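DTDP Sugar Isomerase (Desulfovibrio desulfuricans subsp. desulfuricans str. G20, PDB 3EJK) probably catalyses the 3,5-epimerisation of dTDP-4-dehydro-6-deoxy-glucose to dTDP-4-dehydro-rhamnose, on a fold of the cupin clan. Local coordinates at residues A[77-82]-A[113-118]; A[58-63]-A[126-131]; A[85-90]-A[105-110]. All coordinates share one frame; numbering follows the deposited sequence.

Contact 1 of 3, residues A[77-82]-A[113-118]; sequences LFAVPV and YRLLRI
Phe78 and Ile118 meet on the inner side of an antiparallel strand pair in the larger sheet of this cupin-type fold. Ile118 CD1 lies over one face of the Phe78 ring, offset toward the rim. Ile118 CD1 is 4.2 Å from the Phe78 ring centroid and 13° off the normal, a CH-pi contact. Phe126 meets the same ring with its plane at about 90°. Phe78 and Leu116 form a hydrogen-bonded pair, and their CB atoms sit 4.2 Å apart on this side. Both backbone bonds, Phe78 N to Leu116 O and Leu116 N to Phe78 O, are 3.0 Å long. On the other side of the sheet, Leu77 crosses Arg117 obliquely. Leu77 CG lies beside its backbone N (chi1 -68°). Leu77 CD2 rests 3.7 Å from Arg117 CB. The extended Arg117 chain then leads away, and its NH1 hydrogen-bonds Gly22 O. Beyond Ala79 the strands spread. A water bridges the strands here, accepting from Val80 N and donating to Arg114 O. Further along, the Tyr113 ring turns its edge to the backbone of Val80, and its OH hydrogen-bonds His40 O. Val80 O lies near the ring plane, 3.6 Å from Tyr113 CD1.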
loop_
_atom_site.group_PDB
_atom_site.type_symbol
_atom_site.label_atom_id
_atom_site.label_comp_id
_atom_site.label_asym_id
_atom_site.label_seq_id
_atom_site.Cartn_x
_atom_site.Cartn_y
_atom_site.Cartn_z
ATOM N N LEU A 77 -10.534 -4.944 -1.937
ATOM C CA LEU A 77 -10.575 -3.497 -1.628
ATOM C C LEU A 77 -9.320 -2.864 -2.235
ATOM O O LEU A 77 -8.228 -2.906 -1.667
ATOM C CB LEU A 77 -10.687 -3.187 -0.134
ATOM C CG LEU A 77 -12.008 -3.562 0.537
ATOM C CD1 LEU A 77 -11.917 -3.312 2.038
ATOM C CD2 LEU A 77 -13.142 -2.800 -0.068
ATOM N N PHE A 78 -9.528 -2.319 -3.429
ATOM C CA PHE A 78 -8.492 -1.692 -4.252
ATOM C C PHE A 78 -8.336 -0.210 -3.990
ATOM O O PHE A 78 -9.308 0.542 -3.925
ATOM C CB PHE A 78 -8.844 -1.774 -5.750
ATOM C CG PHE A 78 -8.506 -3.077 -6.429
ATOM C CD1 PHE A 78 -8.245 -4.223 -5.727
ATOM C CD2 PHE A 78 -8.538 -3.141 -7.825
ATOM C CE1 PHE A 78 -7.952 -5.417 -6.388
ATOM C CE2 PHE A 78 -8.270 -4.343 -8.496
ATOM C CZ PHE A 78 -7.983 -5.481 -7.758
ATOM N N ALA A 79 -7.074 0.186 -3.901
ATOM C CA ALA A 79 -6.692 1.609 -3.912
ATOM C C ALA A 79 -5.488 1.722 -4.829
ATOM O O ALA A 79 -4.728 0.780 -4.962
ATOM C CB ALA A 79 -6.412 2.185 -2.522
ATOM N N VAL A 80 -5.373 2.860 -5.508
ATOM C CA VAL A 80 -4.289 3.084 -6.478
ATOM C C VAL A 80 -3.517 4.366 -6.117
ATOM O O VAL A 80 -3.792 5.452 -6.638
ATOM C CB VAL A 80 -4.840 3.154 -7.916
ATOM C CG1 VAL A 80 -3.722 3.443 -8.903
ATOM C CG2 VAL A 80 -5.566 1.806 -8.293
ATOM N N PRO A 81 -2.537 4.242 -5.230
ATOM C CA PRO A 81 -1.813 5.428 -4.749
ATOM C C PRO A 81 -0.754 5.956 -5.683
ATOM O O PRO A 81 -0.285 7.082 -5.521
ATOM C CB PRO A 81 -1.159 4.948 -3.459
ATOM C CG PRO A 81 -1.086 3.468 -3.586
ATOM C CD PRO A 81 -2.091 3.007 -4.585
ATOM N N VAL A 82 -0.391 5.136 -6.646
ATOM C CA VAL A 82 0.594 5.536 -7.673
ATOM C C VAL A 82 0.040 5.221 -9.056
ATOM O O VAL A 82 -0.476 4.126 -9.303
ATOM C CB VAL A 82 1.972 4.855 -7.450
ATOM C CG1 VAL A 82 2.949 5.173 -8.598
ATOM C CG2 VAL A 82 2.558 5.286 -6.098
ATOM N N TYR A 113 -8.933 9.141 -6.681
ATOM C CA TYR A 113 -8.370 8.380 -5.546
ATOM C C TYR A 113 -9.501 7.896 -4.622
ATOM O O TYR A 113 -9.951 8.579 -3.709
ATOM C CB TYR A 113 -7.299 9.173 -4.812
ATOM C CG TYR A 113 -6.580 8.299 -3.814
ATOM C CD1 TYR A 113 -5.835 7.216 -4.247
ATOM C CD2 TYR A 113 -6.656 8.545 -2.446
ATOM C CE1 TYR A 113 -5.180 6.403 -3.359
ATOM C CE2 TYR A 113 -6.012 7.735 -1.541
ATOM C CZ TYR A 113 -5.266 6.662 -2.004
ATOM O OH TYR A 113 -4.638 5.823 -1.117
ATOM N N ARG A 114 -9.983 6.707 -4.946
ATOM C CA ARG A 114 -11.086 6.061 -4.237
ATOM C C ARG A 114 -10.802 4.617 -3.933
ATOM O O ARG A 114 -9.833 4.016 -4.432
ATOM C CB ARG A 114 -12.335 6.129 -5.087
ATOM C CG ARG A 114 -12.649 7.569 -5.516
ATOM C CD ARG A 114 -13.842 7.639 -6.424
ATOM N NE ARG A 114 -14.283 9.022 -6.604
ATOM C CZ ARG A 114 -14.101 9.746 -7.707
ATOM N NH1 ARG A 114 -13.496 9.224 -8.759
ATOM N NH2 ARG A 114 -14.543 11.000 -7.764
ATOM N N LEU A 115 -11.683 4.074 -3.107
ATOM C CA LEU A 115 -11.607 2.676 -2.696
ATOM C C LEU A 115 -12.720 1.926 -3.438
ATOM O O LEU A 115 -13.883 2.304 -3.389
ATOM C CB LEU A 115 -11.779 2.517 -1.187
ATOM C CG LEU A 115 -11.413 1.129 -0.635
ATOM C CD1 LEU A 115 -9.937 0.992 -0.634
ATOM C CD2 LEU A 115 -11.950 0.932 0.797
ATOM N N LEU A 116 -12.312 0.893 -4.154
ATOM C CA LEU A 116 -13.217 0.045 -4.945
ATOM C C LEU A 116 -13.385 -1.309 -4.269
ATOM O O LEU A 116 -12.435 -2.036 -4.055
ATOM C CB LEU A 116 -12.640 -0.171 -6.347
ATOM C CG LEU A 116 -13.318 -1.214 -7.235
ATOM C CD1 LEU A 116 -14.762 -0.751 -7.478
ATOM C CD2 LEU A 116 -12.545 -1.463 -8.550
ATOM N N ARG A 117 -14.628 -1.606 -3.918
ATOM C CA ARG A 117 -14.994 -2.882 -3.320
ATOM C C ARG A 117 -15.452 -3.819 -4.423
ATOM O O ARG A 117 -16.342 -3.479 -5.201
ATOM C CB ARG A 117 -16.127 -2.679 -2.297
ATOM C CG ARG A 117 -16.613 -3.967 -1.683
ATOM C CD ARG A 117 -17.870 -3.744 -0.847
ATOM N NE ARG A 117 -18.178 -4.959 -0.113
ATOM C CZ ARG A 117 -19.114 -5.836 -0.457
ATOM N NH1 ARG A 117 -19.889 -5.617 -1.505
ATOM N NH2 ARG A 117 -19.289 -6.923 0.284
ATOM N N ILE A 118 -14.812 -4.985 -4.515
ATOM C CA ILE A 118 -15.192 -5.981 -5.530
ATOM C C ILE A 118 -15.727 -7.198 -4.786
ATOM O O ILE A 118 -14.977 -7.882 -4.085
ATOM C CB ILE A 118 -14.009 -6.403 -6.419
ATOM C CG1 ILE A 118 -13.406 -5.187 -7.121
ATOM C CG2 ILE A 118 -14.475 -7.464 -7.497
ATOM C CD1 ILE A 118 -12.132 -5.504 -7.901
HETATM O O HOH W 1 -7.479 4.761 -5.369
#

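Contact 2 of 3, residues A[58-63]-A[126-131]; sequences SEVLPR and FAATGD
Segments 58-63 and 126-131 are not regular sheet partners where they run as strands: the axes of 58-60 and 126-128 come no closer than 7.7 Å, at 57°. They belong to the two facing sheets of the cupin-type beta-sandwich and come closest past strand 58-60, with Pro62 CA 5.0 Å from Ala128 CA. There Arg63 N hydrogen-bonds Ala128 O at 2.8 Å, with a bent N-H...O angle of 141° and the donor above the carbonyl plane. Between the strands the packing is apolar. Val60 points toward the other segment and splits its methyls. Val60 CG2 comes in the plane of the Phe126 ring, at its edge, 3.5 Å from Phe126 CE1. Val60 CG1 lies 3.6 Å from Ala128 CB. Ala128 CB touches the carbonyl oxygens of Val60 and Leu61. At the Phe126 end, Ser58 OG is hydrogen-bonded by Lys66 NZ and by a citrate, probably from the crystallisation liquor. The outer end is polar and more exposed. Pro62 CB packs on Gly130 O at 3.5 Å. Arg63 starts away from the other segment, but its chain bends at chi2 (-57°) and returns. Arg63 NE gives a nearly straight bond of 2.7 Å to Gly130 O, which lies in the guanidinium plane.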
loop_
_atom_site.group_PDB
_atom_site.type_symbol
_atom_site.label_atom_id
_atom_site.label_comp_id
_atom_site.label_asym_id
_atom_site.label_seq_id
_atom_site.Cartn_x
_atom_site.Cartn_y
_atom_site.Cartn_z
ATOM N N SER A 58 0.221 -4.697 -6.332
ATOM C CA SER A 58 0.363 -5.178 -7.679
ATOM C C SER A 58 0.838 -4.045 -8.558
ATOM O O SER A 58 0.166 -3.024 -8.709
ATOM C CB SER A 58 -0.972 -5.725 -8.195
ATOM O OG SER A 58 -0.861 -6.240 -9.502
ATOM N N GLU A 59 2.024 -4.233 -9.127
ATOM C CA GLU A 59 2.547 -3.248 -10.049
ATOM C C GLU A 59 2.009 -3.570 -11.415
ATOM O O GLU A 59 1.907 -4.741 -11.794
ATOM C CB GLU A 59 4.058 -3.255 -10.067
ATOM C CG GLU A 59 4.619 -2.337 -11.099
ATOM C CD GLU A 59 6.077 -2.056 -10.878
ATOM O OE1 GLU A 59 6.930 -2.890 -11.225
ATOM O OE2 GLU A 59 6.370 -0.963 -10.380
ATOM N N VAL A 60 1.589 -2.521 -12.114
ATOM C CA VAL A 60 1.116 -2.653 -13.479
ATOM C C VAL A 60 1.868 -1.647 -14.325
ATOM O O VAL A 60 1.739 -0.441 -14.130
ATOM C CB VAL A 60 -0.407 -2.443 -13.620
ATOM C CG1 VAL A 60 -0.862 -2.777 -15.047
ATOM C CG2 VAL A 60 -1.155 -3.329 -12.624
ATOM N N LEU A 61 2.691 -2.161 -15.233
ATOM C CA LEU A 61 3.463 -1.297 -16.133
ATOM C C LEU A 61 2.500 -0.628 -17.119
ATOM O O LEU A 61 1.424 -1.166 -17.413
ATOM C CB LEU A 61 4.545 -2.075 -16.873
ATOM C CG LEU A 61 5.614 -2.679 -15.977
ATOM C CD1 LEU A 61 6.654 -3.365 -16.844
ATOM C CD2 LEU A 61 6.262 -1.617 -15.127
ATOM N N PRO A 62 2.897 0.525 -17.665
ATOM C CA PRO A 62 1.971 1.252 -18.542
ATOM C C PRO A 62 1.505 0.455 -19.722
ATOM O O PRO A 62 2.292 -0.168 -20.419
ATOM C CB PRO A 62 2.777 2.484 -19.002
ATOM C CG PRO A 62 4.192 2.232 -18.623
ATOM C CD PRO A 62 4.178 1.235 -17.485
ATOM N N ARG A 63 0.198 0.519 -19.895
ATOM C CA ARG A 63 -0.559 -0.093 -21.003
ATOM C C ARG A 63 -0.660 -1.586 -20.869
ATOM O O ARG A 63 -1.182 -2.236 -21.753
ATOM C CB ARG A 63 0.002 0.250 -22.385
ATOM C CG ARG A 63 0.263 1.719 -22.634
ATOM C CD ARG A 63 -0.935 2.579 -22.457
ATOM N NE ARG A 63 -0.559 3.981 -22.605
ATOM C CZ ARG A 63 -0.758 4.716 -23.692
ATOM N NH1 ARG A 63 -1.385 4.212 -24.739
ATOM N NH2 ARG A 63 -0.367 5.979 -23.710
ATOM N N PHE A 126 -7.857 -5.290 -14.848
ATOM C CA PHE A 126 -7.414 -3.897 -14.807
ATOM C C PHE A 126 -6.149 -3.681 -15.609
ATOM O O PHE A 126 -5.386 -4.615 -15.873
ATOM C CB PHE A 126 -7.254 -3.400 -13.360
ATOM C CG PHE A 126 -6.365 -4.265 -12.499
ATOM C CD1 PHE A 126 -5.008 -4.071 -12.463
ATOM C CD2 PHE A 126 -6.905 -5.275 -11.716
ATOM C CE1 PHE A 126 -4.193 -4.851 -11.659
ATOM C CE2 PHE A 126 -6.105 -6.063 -10.926
ATOM C CZ PHE A 126 -4.736 -5.855 -10.899
ATOM N N ALA A 127 -5.977 -2.434 -16.019
ATOM C CA ALA A 127 -4.828 -2.005 -16.807
ATOM C C ALA A 127 -4.371 -0.601 -16.456
ATOM O O ALA A 127 -5.165 0.263 -16.134
ATOM C CB ALA A 127 -5.149 -2.085 -18.301
ATOM N N ALA A 128 -3.062 -0.409 -16.558
ATOM C CA ALA A 128 -2.438 0.884 -16.307
ATOM C C ALA A 128 -2.525 1.759 -17.544
ATOM O O ALA A 128 -2.184 1.348 -18.646
ATOM C CB ALA A 128 -0.952 0.719 -15.879
ATOM N N THR A 129 -2.980 2.982 -17.329
ATOM C CA THR A 129 -3.085 3.980 -18.394
ATOM C C THR A 129 -1.906 4.929 -18.354
ATOM O O THR A 129 -1.163 5.031 -17.372
ATOM C CB THR A 129 -4.372 4.820 -18.260
ATOM O OG1 THR A 129 -4.293 5.598 -17.065
ATOM C CG2 THR A 129 -5.607 3.930 -18.201
ATOM N N GLY A 130 -1.700 5.611 -19.455
ATOM C CA GLY A 130 -0.635 6.599 -19.497
ATOM C C GLY A 130 0.712 6.010 -19.822
ATOM O O GLY A 130 0.820 4.973 -20.461
ATOM N N ASP A 131 1.746 6.664 -19.323
ATOM C CA ASP A 131 3.108 6.277 -19.660
ATOM C C ASP A 131 4.022 6.040 -18.475
ATOM O O ASP A 131 5.241 6.043 -18.614
ATOM C CB ASP A 131 3.732 7.304 -20.612
ATOM C CG ASP A 131 3.939 8.649 -19.967
ATOM O OD1 ASP A 131 3.667 8.772 -18.753
ATOM O OD2 ASP A 131 4.376 9.582 -20.676
#

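Contact 3 of 3, residues A[85-90]-A[105-110]; sequences IHVVLY and VTLGRP
Ile85 and Leu107 lie side by side on the buried side of this strand pair and point the same way. Ile85 CG1 sits between its own backbone N and carbonyl carbon (chi1 72°), and it meets Leu107 CB at 4.0 Å. Val87 lies aslant across Leu107. Val87 CG2 is anti to its own carbonyl carbon and touches Leu107 CD1 at 4.0 Å. Leu107 is therefore reached by Ile85 at CB and by Val87 at CD1. Phe78 and Val80 of strand 76-82 press on Leu107 as well, so this side faces the second sheet. Val105 shares the side and packs on Leu25.

The pair is a beta hairpin of strands 84-90 and 102-108 in the cupin-type sandwich, with 102-108 an outermost strand of the smaller sheet within this chain. Four backbone bonds hold it. Ile85 and Leu107 exchange two, of 2.8 Å from Ile85 N to Leu107 O and 2.9 Å from Leu107 N to Ile85 O. Val87 and Val105 exchange the other two, and Val87 N to Val105 O is 2.7 Å. The strands' N-to-C directions differ by 144°, and Leu89 still pairs its backbone with Ala103 further on.

The other side is looser and partly exposed. It carries His86 and Thr106, a non-hydrogen-bonded pair with CA atoms 4.7 Å apart. Their side chains run alongside each other. Thr106 OG1 approaches the imidazole obliquely, 3.3 Å from His86 NE2. Thr129 packs against His86, and Asn112 touches Thr106. An unidentified ligand, probably from the crystallisation liquor, lies about 3 Å from the Thr106 side chain.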
loop_
_atom_site.group_PDB
_atom_site.type_symbol
_atom_site.label_atom_id
_atom_site.label_comp_id
_atom_site.label_asym_id
_atom_site.label_seq_id
_atom_site.Cartn_x
_atom_site.Cartn_y
_atom_site.Cartn_z
ATOM N N ILE A 85 -5.246 3.407 -13.113
ATOM C CA ILE A 85 -5.748 2.212 -13.785
ATOM C C ILE A 85 -7.202 2.321 -14.146
ATOM O O ILE A 85 -7.966 3.135 -13.612
ATOM C CB ILE A 85 -5.602 0.879 -12.961
ATOM C CG1 ILE A 85 -6.601 0.876 -11.798
ATOM C CG2 ILE A 85 -4.124 0.611 -12.543
ATOM C CD1 ILE A 85 -6.585 -0.381 -10.949
ATOM N N HIS A 86 -7.529 1.491 -15.120
ATOM C CA HIS A 86 -8.893 1.273 -15.571
ATOM C C HIS A 86 -9.260 -0.122 -15.118
ATOM O O HIS A 86 -8.581 -1.098 -15.452
ATOM C CB HIS A 86 -9.031 1.423 -17.087
ATOM C CG HIS A 86 -9.134 2.846 -17.531
ATOM N ND1 HIS A 86 -9.703 3.218 -18.732
ATOM C CD2 HIS A 86 -8.820 4.000 -16.888
ATOM C CE1 HIS A 86 -9.682 4.537 -18.833
ATOM N NE2 HIS A 86 -9.162 5.034 -17.724
ATOM N N VAL A 87 -10.301 -0.195 -14.301
ATOM C CA VAL A 87 -10.814 -1.472 -13.823
ATOM C C VAL A 87 -12.131 -1.785 -14.514
ATOM O O VAL A 87 -12.950 -0.902 -14.742
ATOM C CB VAL A 87 -11.093 -1.474 -12.297
ATOM C CG1 VAL A 87 -11.528 -2.885 -11.837
ATOM C CG2 VAL A 87 -9.889 -0.984 -11.498
ATOM N N VAL A 88 -12.300 -3.045 -14.883
ATOM C CA VAL A 88 -13.567 -3.504 -15.415
ATOM C C VAL A 88 -14.050 -4.683 -14.599
ATOM O O VAL A 88 -13.303 -5.618 -14.311
ATOM C CB VAL A 88 -13.509 -3.913 -16.889
ATOM C CG1 VAL A 88 -14.843 -4.533 -17.306
ATOM C CG2 VAL A 88 -13.144 -2.724 -17.794
ATOM N N LEU A 89 -15.322 -4.612 -14.231
ATOM C CA LEU A 89 -15.984 -5.663 -13.449
ATOM C C LEU A 89 -17.066 -6.277 -14.314
ATOM O O LEU A 89 -17.719 -5.586 -15.070
ATOM C CB LEU A 89 -16.626 -5.089 -12.171
ATOM C CG LEU A 89 -15.732 -4.281 -11.216
ATOM C CD1 LEU A 89 -16.510 -4.020 -9.923
ATOM C CD2 LEU A 89 -14.486 -5.040 -10.931
ATOM N N TYR A 90 -17.185 -7.597 -14.230
ATOM C CA TYR A 90 -18.201 -8.361 -14.968
ATOM C C TYR A 90 -18.933 -9.323 -14.053
ATOM O O TYR A 90 -18.334 -10.199 -13.432
ATOM C CB TYR A 90 -17.606 -9.131 -16.135
ATOM C CG TYR A 90 -18.611 -10.101 -16.714
ATOM C CD1 TYR A 90 -19.776 -9.641 -17.307
ATOM C CD2 TYR A 90 -18.399 -11.470 -16.652
ATOM C CE1 TYR A 90 -20.704 -10.509 -17.811
ATOM C CE2 TYR A 90 -19.319 -12.343 -17.179
ATOM C CZ TYR A 90 -20.463 -11.858 -17.748
ATOM O OH TYR A 90 -21.383 -12.729 -18.249
ATOM N N VAL A 105 -14.501 1.443 -13.977
ATOM C CA VAL A 105 -14.044 2.469 -13.059
ATOM C C VAL A 105 -12.589 2.826 -13.312
ATOM O O VAL A 105 -11.788 2.012 -13.766
ATOM C CB VAL A 105 -14.258 2.025 -11.580
ATOM C CG1 VAL A 105 -13.444 2.878 -10.640
ATOM C CG2 VAL A 105 -15.768 2.055 -11.231
ATOM N N THR A 106 -12.305 4.073 -13.032
ATOM C CA THR A 106 -10.969 4.669 -13.142
ATOM C C THR A 106 -10.496 4.921 -11.727
ATOM O O THR A 106 -11.228 5.520 -10.912
ATOM C CB THR A 106 -11.005 6.010 -13.927
ATOM O OG1 THR A 106 -11.294 5.733 -15.304
ATOM C CG2 THR A 106 -9.667 6.746 -13.835
ATOM N N LEU A 107 -9.289 4.449 -11.430
ATOM C CA LEU A 107 -8.686 4.630 -10.107
ATOM C C LEU A 107 -7.309 5.248 -10.207
ATOM O O LEU A 107 -6.450 4.799 -10.981
ATOM C CB LEU A 107 -8.581 3.305 -9.341
ATOM C CG LEU A 107 -9.888 2.614 -8.928
ATOM C CD1 LEU A 107 -9.575 1.310 -8.205
ATOM C CD2 LEU A 107 -10.751 3.523 -8.041
ATOM N N GLY A 108 -7.118 6.278 -9.392
ATOM C CA GLY A 108 -5.850 7.018 -9.337
ATOM C C GLY A 108 -5.976 8.508 -9.109
ATOM O O GLY A 108 -7.005 9.131 -9.345
ATOM N N ARG A 109 -4.876 9.044 -8.612
ATOM C CA ARG A 109 -4.713 10.462 -8.321
ATOM C C ARG A 109 -4.583 11.274 -9.596
ATOM O O ARG A 109 -4.080 10.781 -10.590
ATOM C CB ARG A 109 -3.485 10.690 -7.430
ATOM C CG ARG A 109 -3.662 10.121 -6.054
ATOM C CD ARG A 109 -2.567 10.660 -5.145
ATOM N NE ARG A 109 -1.359 9.900 -5.307
ATOM C CZ ARG A 109 -0.134 10.351 -5.101
ATOM N NH1 ARG A 109 0.093 11.612 -4.783
ATOM N NH2 ARG A 109 0.866 9.521 -5.262
ATOM N N PRO A 110 -4.990 12.550 -9.539
ATOM C CA PRO A 110 -5.442 13.058 -8.255
ATOM C C PRO A 110 -6.935 13.131 -8.071
ATOM O O PRO A 110 -7.405 13.383 -6.963
ATOM C CB PRO A 110 -4.930 14.487 -8.277
ATOM C CG PRO A 110 -5.094 14.885 -9.703
ATOM C CD PRO A 110 -4.803 13.634 -10.517
#

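Overall arrangement
Contact 1 is the most buried of the three, in the larger sheet. Contact 3, a hairpin of the smaller sheet, is partly buried: one side lies in the core and the His86 side is partly exposed. The apolar sides of both face each other: Val80 CG2 packs on Leu107 CB at 3.5 Å, and Leu116 CD2 on Val87 CG1. Contact 2 lies farther out, about 14 Å centre to centre from contact 1. It joins the two sheets at one end. Ala127 O probably hydrogen-bonds His86 N in contact 3. Contacts 1 and 3 rely on paired backbone bonds; contact 2 joins apolar packing to two hydrogen bonds given by Arg63. Arg109 of segment 105-110 hydrogen-bonds Pro81 O and salt-bridges Glu59 of the second subunit.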